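Local coordinates for molybdopterin biosynthesis moeA protein (Pyrococcus horikoshii, PDB 1WU2) that probably takes part in molybdenum cofactor biosynthesis, as in other MoeA proteins, which insert molybdate into molybdopterin, at residues 61-67 and 95-101; 114-118 and 135-141. All coordinates share one frame; numbering follows the deposited sequence.

Contact 1. Residues 61-67 and 95-101; sequences YAIRAED and VTTGKAI
A62 and I101 form a hydrogen-bonded antiparallel pair. A62 N gives a nearly straight bond to I101 O (3.0 Å, 169° at the hydrogen), and I101 N returns a longer one to A62 O. The pair joins neighbouring strands 60-63 and 99-103 in the mixed sheet of the MoeA N-terminal region. The strand segments run at 143° to each other.

Past the strand ends, side chains take over. D67 OD2 accepts the backbone N of G98 at 3.1 Å. The N-H meets the carboxylate from above its plane. D67 thereby grips the type II turn T96 to K99, with G98 at its third position, where phi is positive. On the other branch, D67 OD1 rests against the methyl CG2 of T97. R64 is bent at both chi2 and chi3. This bend brings NH1 to V95 O at 3.3 Å, at the edge of the guanidinium group, though the N-H points only roughly at the oxygen (136°). The R64 chain and the V95 side chain run alongside with reversed headings, CD of R64 4.1 Å from CG1 of V95.

The rest is mostly apolar packing. A62 and I101 share one face of the sheet. CB of Y61 lies 4.2 Å from CB of A100, and the Y61 side chain also touches V81 and I129. A100 also makes a CA-H...O contact with A62 O. The methyl CG2 of I63 ends 3.7 Å from CB of A100.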
ATOM      1  N   TYR A  61     -35.432 -10.046 -28.610  1.00 38.92           N
ATOM      2  CA  TYR A  61     -35.870 -11.234 -29.334  1.00 39.33           C
ATOM      3  C   TYR A  61     -34.658 -12.062 -29.758  1.00 39.70           C
ATOM      4  O   TYR A  61     -33.780 -11.569 -30.462  1.00 39.44           O
ATOM      5  CB  TYR A  61     -36.680 -10.832 -30.567  1.00 39.39           C
ATOM      6  CG  TYR A  61     -37.965 -10.111 -30.236  1.00 39.49           C
ATOM      7  CD1 TYR A  61     -39.120 -10.818 -29.916  1.00 39.69           C
ATOM      8  CD2 TYR A  61     -38.023  -8.721 -30.233  1.00 39.75           C
ATOM      9  CE1 TYR A  61     -40.302 -10.158 -29.604  1.00 39.90           C
ATOM     10  CE2 TYR A  61     -39.197  -8.053 -29.924  1.00 40.05           C
ATOM     11  CZ  TYR A  61     -40.334  -8.777 -29.611  1.00 40.24           C
ATOM     12  OH  TYR A  61     -41.501  -8.118 -29.302  1.00 41.06           O
ATOM     13  N   ALA A  62     -34.616 -13.317 -29.323  1.00 40.28           N
ATOM     14  CA  ALA A  62     -33.550 -14.233 -29.703  1.00 40.78           C
ATOM     15  C   ALA A  62     -33.754 -14.699 -31.146  1.00 41.38           C
ATOM     16  O   ALA A  62     -34.697 -15.427 -31.442  1.00 41.38           O
ATOM     17  CB  ALA A  62     -33.515 -15.420 -28.752  1.00 40.76           C
ATOM     18  N   ILE A  63     -32.868 -14.262 -32.037  1.00 42.26           N
ATOM     19  CA  ILE A  63     -32.976 -14.558 -33.463  1.00 43.05           C
ATOM     20  C   ILE A  63     -31.737 -15.289 -33.960  1.00 44.28           C
ATOM     21  O   ILE A  63     -30.843 -15.619 -33.182  1.00 44.13           O
ATOM     22  CB  ILE A  63     -33.168 -13.244 -34.262  1.00 42.84           C
ATOM     23  CG1 ILE A  63     -31.953 -12.322 -34.101  1.00 42.54           C
ATOM     24  CG2 ILE A  63     -34.437 -12.531 -33.809  1.00 42.44           C
ATOM     25  CD1 ILE A  63     -31.862 -11.240 -35.156  1.00 42.24           C
ATOM     26  N   ARG A  64     -31.703 -15.544 -35.264  1.00 45.93           N
ATOM     27  CA  ARG A  64     -30.490 -15.977 -35.939  1.00 47.34           C
ATOM     28  C   ARG A  64     -29.859 -14.734 -36.541  1.00 48.72           C
ATOM     29  O   ARG A  64     -30.518 -13.998 -37.275  1.00 49.03           O
ATOM     30  CB  ARG A  64     -30.805 -16.977 -37.052  1.00 47.44           C
ATOM     31  CG  ARG A  64     -31.764 -18.091 -36.663  1.00 48.00           C
ATOM     32  CD  ARG A  64     -31.089 -19.244 -35.964  1.00 49.11           C
ATOM     33  NE  ARG A  64     -30.304 -20.051 -36.900  1.00 50.35           N
ATOM     34  CZ  ARG A  64     -30.629 -21.273 -37.327  1.00 51.36           C
ATOM     35  NH1 ARG A  64     -31.738 -21.878 -36.909  1.00 51.76           N
ATOM     36  NH2 ARG A  64     -29.831 -21.901 -38.181  1.00 51.74           N
ATOM     37  N   ALA A  65     -28.594 -14.485 -36.214  1.00 50.58           N
ATOM     38  CA  ALA A  65     -27.842 -13.387 -36.814  1.00 52.07           C
ATOM     39  C   ALA A  65     -27.797 -13.542 -38.333  1.00 53.47           C
ATOM     40  O   ALA A  65     -27.897 -12.562 -39.066  1.00 53.72           O
ATOM     41  CB  ALA A  65     -26.427 -13.343 -36.242  1.00 52.21           C
ATOM     42  N   GLU A  66     -27.675 -14.789 -38.786  1.00 55.12           N
ATOM     43  CA  GLU A  66     -27.567 -15.119 -40.209  1.00 56.22           C
ATOM     44  C   GLU A  66     -28.775 -14.644 -41.024  1.00 56.69           C
ATOM     45  O   GLU A  66     -28.637 -14.292 -42.193  1.00 56.82           O
ATOM     46  CB  GLU A  66     -27.400 -16.638 -40.387  1.00 56.51           C
ATOM     47  CG  GLU A  66     -26.040 -17.191 -39.962  1.00 57.40           C
ATOM     48  CD  GLU A  66     -25.870 -17.287 -38.452  1.00 58.36           C
ATOM     49  OE1 GLU A  66     -26.781 -17.814 -37.767  1.00 58.89           O
ATOM     50  OE2 GLU A  66     -24.821 -16.834 -37.946  1.00 59.06           O
ATOM     51  N   ASP A  67     -29.950 -14.633 -40.395  1.00 57.22           N
ATOM     52  CA  ASP A  67     -31.202 -14.275 -41.066  1.00 57.64           C
ATOM     53  C   ASP A  67     -31.346 -12.797 -41.434  1.00 57.80           C
ATOM     54  O   ASP A  67     -32.270 -12.435 -42.162  1.00 57.89           O
ATOM     55  CB  ASP A  67     -32.394 -14.662 -40.179  1.00 57.77           C
ATOM     56  CG  ASP A  67     -32.610 -16.162 -40.108  1.00 58.10           C
ATOM     57  OD1 ASP A  67     -32.019 -16.902 -40.924  1.00 58.73           O
ATOM     58  OD2 ASP A  67     -33.352 -16.687 -39.255  1.00 58.21           O
ATOM     59  N   VAL A  95     -35.418 -22.108 -31.986  1.00 47.95           N
ATOM     60  CA  VAL A  95     -35.391 -21.038 -32.979  1.00 47.54           C
ATOM     61  C   VAL A  95     -34.853 -21.599 -34.288  1.00 47.11           C
ATOM     62  O   VAL A  95     -33.726 -22.086 -34.342  1.00 47.10           O
ATOM     63  CB  VAL A  95     -34.503 -19.861 -32.522  1.00 47.52           C
ATOM     64  CG1 VAL A  95     -34.398 -18.796 -33.617  1.00 47.57           C
ATOM     65  CG2 VAL A  95     -35.054 -19.252 -31.243  1.00 47.65           C
ATOM     66  N   THR A  96     -35.676 -21.538 -35.332  1.00 46.62           N
ATOM     67  CA  THR A  96     -35.285 -21.967 -36.674  1.00 46.16           C
ATOM     68  C   THR A  96     -35.249 -20.739 -37.587  1.00 45.71           C
ATOM     69  O   THR A  96     -35.402 -19.614 -37.111  1.00 45.67           O
ATOM     70  CB  THR A  96     -36.255 -23.059 -37.208  1.00 46.19           C
ATOM     71  OG1 THR A  96     -37.584 -22.839 -36.713  1.00 46.11           O
ATOM     72  CG2 THR A  96     -35.884 -24.431 -36.656  1.00 46.23           C
ATOM     73  N   THR A  97     -35.035 -20.948 -38.885  1.00 45.15           N
ATOM     74  CA  THR A  97     -34.954 -19.845 -39.844  1.00 44.64           C
ATOM     75  C   THR A  97     -36.266 -19.064 -39.917  1.00 44.07           C
ATOM     76  O   THR A  97     -37.343 -19.651 -40.022  1.00 44.20           O
ATOM     77  CB  THR A  97     -34.575 -20.371 -41.248  1.00 44.68           C
ATOM     78  OG1 THR A  97     -33.353 -21.114 -41.177  1.00 44.88           O
ATOM     79  CG2 THR A  97     -34.238 -19.227 -42.200  1.00 44.68           C
ATOM     80  N   GLY A  98     -36.158 -17.740 -39.860  1.00 43.41           N
ATOM     81  CA  GLY A  98     -37.302 -16.849 -39.926  1.00 42.86           C
ATOM     82  C   GLY A  98     -38.083 -16.734 -38.630  1.00 42.30           C
ATOM     83  O   GLY A  98     -39.226 -16.280 -38.645  1.00 42.24           O
ATOM     84  N   LYS A  99     -37.470 -17.127 -37.515  1.00 41.66           N
ATOM     85  CA  LYS A  99     -38.161 -17.183 -36.224  1.00 41.15           C
ATOM     86  C   LYS A  99     -37.488 -16.296 -35.177  1.00 40.40           C
ATOM     87  O   LYS A  99     -36.388 -15.788 -35.390  1.00 40.38           O
ATOM     88  CB  LYS A  99     -38.224 -18.625 -35.706  1.00 41.30           C
ATOM     89  CG  LYS A  99     -38.775 -19.644 -36.702  1.00 41.57           C
ATOM     90  CD  LYS A  99     -40.295 -19.646 -36.730  1.00 42.17           C
ATOM     91  CE  LYS A  99     -40.837 -20.714 -37.675  1.00 42.75           C
ATOM     92  NZ  LYS A  99     -41.710 -20.137 -38.734  1.00 42.80           N
ATOM     93  N   ALA A 100     -38.165 -16.133 -34.045  1.00 39.51           N
ATOM     94  CA  ALA A 100     -37.695 -15.277 -32.956  1.00 38.77           C
ATOM     95  C   ALA A 100     -38.443 -15.592 -31.660  1.00 38.06           C
ATOM     96  O   ALA A 100     -39.615 -15.958 -31.691  1.00 38.02           O
ATOM     97  CB  ALA A 100     -37.875 -13.809 -33.324  1.00 38.68           C
ATOM     98  N   ILE A 101     -37.765 -15.448 -30.523  1.00 37.31           N
ATOM     99  CA  ILE A 101     -38.365 -15.731 -29.217  1.00 36.79           C
ATOM    100  C   ILE A 101     -38.095 -14.582 -28.255  1.00 36.44           C
ATOM    101  O   ILE A 101     -36.960 -14.373 -27.842  1.00 36.45           O
ATOM    102  CB  ILE A 101     -37.805 -17.060 -28.633  1.00 36.67           C
ATOM    103  CG1 ILE A 101     -38.289 -18.248 -29.466  1.00 36.29           C
ATOM    104  CG2 ILE A 101     -38.220 -17.233 -27.163  1.00 36.51           C
ATOM    105  CD1 ILE A 101     -37.647 -19.569 -29.096  1.00 36.03           C
TER

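Contact 2. Residues 114-118 and 135-141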
ATOM      1  N   ASN A 114     -28.508 -17.487 -31.827  1.00 34.26           N
ATOM      2  CA  ASN A 114     -27.132 -17.053 -31.591  1.00 34.54           C
ATOM      3  C   ASN A 114     -27.002 -15.531 -31.450  1.00 34.94           C
ATOM      4  O   ASN A 114     -25.893 -15.003 -31.439  1.00 34.89           O
ATOM      5  CB  ASN A 114     -26.193 -17.593 -32.686  1.00 34.41           C
ATOM      6  CG  ASN A 114     -26.470 -16.997 -34.059  1.00 34.18           C
ATOM      7  OD1 ASN A 114     -27.481 -16.339 -34.270  1.00 33.56           O
ATOM      8  ND2 ASN A 114     -25.564 -17.238 -35.001  1.00 33.83           N
ATOM      9  N   ALA A 115     -28.132 -14.837 -31.318  1.00 35.51           N
ATOM     10  CA  ALA A 115     -28.138 -13.387 -31.116  1.00 36.08           C
ATOM     11  C   ALA A 115     -29.444 -12.893 -30.493  1.00 36.81           C
ATOM     12  O   ALA A 115     -30.451 -13.595 -30.499  1.00 36.75           O
ATOM     13  CB  ALA A 115     -27.885 -12.672 -32.438  1.00 36.02           C
ATOM     14  N   VAL A 116     -29.405 -11.679 -29.949  1.00 37.77           N
ATOM     15  CA  VAL A 116     -30.589 -11.021 -29.402  1.00 38.61           C
ATOM     16  C   VAL A 116     -30.634  -9.559 -29.859  1.00 39.57           C
ATOM     17  O   VAL A 116     -29.639  -8.840 -29.775  1.00 39.41           O
ATOM     18  CB  VAL A 116     -30.629 -11.087 -27.856  1.00 38.59           C
ATOM     19  CG1 VAL A 116     -31.900 -10.432 -27.318  1.00 38.47           C
ATOM     20  CG2 VAL A 116     -30.540 -12.534 -27.370  1.00 38.48           C
ATOM     21  N   ILE A 117     -31.799  -9.140 -30.348  1.00 40.94           N
ATOM     22  CA  ILE A 117     -32.022  -7.769 -30.805  1.00 42.03           C
ATOM     23  C   ILE A 117     -32.870  -7.030 -29.778  1.00 43.11           C
ATOM     24  O   ILE A 117     -33.864  -7.559 -29.293  1.00 43.03           O
ATOM     25  CB  ILE A 117     -32.703  -7.743 -32.212  1.00 42.04           C
ATOM     26  CG1 ILE A 117     -32.907  -6.300 -32.701  1.00 42.06           C
ATOM     27  CG2 ILE A 117     -34.058  -8.480 -32.210  1.00 42.06           C
ATOM     28  CD1 ILE A 117     -31.806  -5.786 -33.588  1.00 42.54           C
HETATM   29  N   MSE A 118     -32.469  -5.804 -29.454  1.00 44.54           N
HETATM   30  CA  MSE A 118     -33.200  -4.973 -28.501  1.00 45.66           C
HETATM   31  C   MSE A 118     -34.645  -4.773 -28.947  1.00 46.44           C
HETATM   32  O   MSE A 118     -34.923  -4.625 -30.138  1.00 46.52           O
HETATM   33  CB  MSE A 118     -32.527  -3.611 -28.364  1.00 45.92           C
HETATM   34  CG  MSE A 118     -31.125  -3.666 -27.801  1.00 46.71           C
HETATM   35 SE   MSE A 118     -30.444  -1.890 -27.472  1.00 49.91          SE
HETATM   36  CE  MSE A 118     -31.402  -1.508 -25.829  1.00 48.05           C
ATOM     37  N   VAL A 135     -27.707  -7.950 -37.801  1.00 41.36           N
ATOM     38  CA  VAL A 135     -27.376  -8.298 -36.430  1.00 40.70           C
ATOM     39  C   VAL A 135     -26.167  -9.230 -36.442  1.00 40.13           C
ATOM     40  O   VAL A 135     -26.139 -10.209 -37.188  1.00 40.16           O
ATOM     41  CB  VAL A 135     -28.573  -8.996 -35.741  1.00 40.63           C
ATOM     42  CG1 VAL A 135     -28.208  -9.472 -34.336  1.00 40.43           C
ATOM     43  CG2 VAL A 135     -29.772  -8.058 -35.694  1.00 40.61           C
ATOM     44  N   ALA A 136     -25.172  -8.920 -35.618  1.00 39.46           N
ATOM     45  CA  ALA A 136     -23.961  -9.730 -35.520  1.00 38.95           C
ATOM     46  C   ALA A 136     -24.226 -11.005 -34.718  1.00 38.50           C
ATOM     47  O   ALA A 136     -25.045 -10.991 -33.800  1.00 38.17           O
ATOM     48  CB  ALA A 136     -22.849  -8.932 -34.866  1.00 38.89           C
ATOM     49  N   PRO A 137     -23.554 -12.105 -35.068  1.00 38.01           N
ATOM     50  CA  PRO A 137     -23.555 -13.299 -34.216  1.00 37.69           C
ATOM     51  C   PRO A 137     -22.955 -12.997 -32.842  1.00 37.32           C
ATOM     52  O   PRO A 137     -21.847 -12.473 -32.754  1.00 37.32           O
ATOM     53  CB  PRO A 137     -22.674 -14.291 -34.989  1.00 37.64           C
ATOM     54  CG  PRO A 137     -22.681 -13.801 -36.392  1.00 37.92           C
ATOM     55  CD  PRO A 137     -22.777 -12.317 -36.303  1.00 37.97           C
ATOM     56  N   GLY A 138     -23.704 -13.307 -31.791  1.00 36.95           N
ATOM     57  CA  GLY A 138     -23.269 -13.074 -30.425  1.00 36.60           C
ATOM     58  C   GLY A 138     -23.660 -11.703 -29.904  1.00 36.23           C
ATOM     59  O   GLY A 138     -23.202 -11.296 -28.838  1.00 36.25           O
ATOM     60  N   GLN A 139     -24.513 -10.996 -30.645  1.00 35.83           N
ATOM     61  CA  GLN A 139     -24.948  -9.658 -30.258  1.00 35.54           C
ATOM     62  C   GLN A 139     -25.851  -9.743 -29.033  1.00 35.29           C
ATOM     63  O   GLN A 139     -26.791 -10.533 -29.005  1.00 35.36           O
ATOM     64  CB  GLN A 139     -25.690  -8.975 -31.411  1.00 35.50           C
ATOM     65  CG  GLN A 139     -26.196  -7.566 -31.085  1.00 35.53           C
ATOM     66  CD  GLN A 139     -26.422  -6.704 -32.320  1.00 35.43           C
ATOM     67  OE1 GLN A 139     -25.683  -6.802 -33.295  1.00 35.50           O
ATOM     68  NE2 GLN A 139     -27.446  -5.859 -32.277  1.00 35.49           N
ATOM     69  N   ASN A 140     -25.550  -8.931 -28.023  1.00 34.91           N
ATOM     70  CA  ASN A 140     -26.307  -8.901 -26.774  1.00 34.61           C
ATOM     71  C   ASN A 140     -26.409 -10.265 -26.097  1.00 34.35           C
ATOM     72  O   ASN A 140     -27.457 -10.619 -25.553  1.00 34.37           O
ATOM     73  CB  ASN A 140     -27.704  -8.305 -27.001  1.00 34.52           C
ATOM     74  CG  ASN A 140     -27.654  -6.852 -27.427  1.00 34.56           C
ATOM     75  OD1 ASN A 140     -26.791  -6.096 -26.984  1.00 34.24           O
ATOM     76  ND2 ASN A 140     -28.587  -6.452 -28.287  1.00 34.56           N
ATOM     77  N   ILE A 141     -25.322 -11.031 -26.144  1.00 33.95           N
ATOM     78  CA  ILE A 141     -25.230 -12.279 -25.398  1.00 33.72           C
ATOM     79  C   ILE A 141     -24.035 -12.232 -24.452  1.00 33.56           C
ATOM     80  O   ILE A 141     -22.891 -12.099 -24.889  1.00 33.36           O
ATOM     81  CB  ILE A 141     -25.118 -13.496 -26.341  1.00 33.59           C
ATOM     82  CG1 ILE A 141     -26.435 -13.700 -27.090  1.00 33.55           C
ATOM     83  CG2 ILE A 141     -24.772 -14.758 -25.542  1.00 33.67           C
ATOM     84  CD1 ILE A 141     -26.385 -14.757 -28.172  1.00 33.10           C
TER
HETATM   85  O   HOH W   1     -29.905  -4.303 -30.900  1.00 27.30           O
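N114 O accepts the backbone N-H of G138 at 2.8 Å. Two residues on, V116 N gives a bond to Q139 O (3.0 Å). These bonds fasten edge strand 115-118 to a loop built of two overlapping type II turns, A136 to Q139 and G138 to I141. G138 is the third residue of the first turn. N140 adds a side-chain bond: its ND2 reaches V116 O at 3.0 Å, approaching from above the carbonyl plane. CG of N140 lies anti to its carbonyl carbon (chi1 -64°), which places ND2 beside that oxygen. V116 thus has both backbone polar atoms bound to the loop.

The tight part lies around A115. Its methyl group faces both V135 CG1, at 3.7 Å, and the carbonyl oxygen of A136. V135 sends its other branch, CG2, to the CD1 end of I117, also at 3.7 Å. On the far side of the strand backbone, CD1 of I141 presses on N114 O.

The outer side is looser. P137 and the N114 side chain run alongside, and ND2 of N114 stays 4.1 Å from CB of P137. The N114 amide is held instead by A65 and E66. CG of selenomethionine M118 rests 3.8 Å from ND2 of N140, the two side chains roughly perpendicular. A water joins M118 N to Q139 NE2 through weak bonds. The opposite end of that amide is firmer, since Q139 OE1 accepts A136 N within the turn.

The loop follows strand 128-131 and leads into strand 141-142. It flanks strand 115-118, whose other neighbour is strand 60-63. N114 and A115 form a classic beta bulge opposite I63.

Contacts 1 and 2 adjoin in one sheet of the MoeA N-terminal region, with centres about 10 Å apart. Strand 60-63 lies between strands 99-103 and 115-118, so I63 serves both contacts: it belongs to contact 1, and its N probably bonds to A115 O (2.9 Å) of contact 2. Beyond the strand, A65 N probably bonds to N114 OD1, also at 2.9 Å. The A65 methyl packs against the loop 135-141, with CB 3.3 Å from V135 O. The centres of contacts 1 and 2 lie about 48 and 39 Å from the centre of the chain. No ligand site is identified at either contact; both join parts of this peripheral sheet.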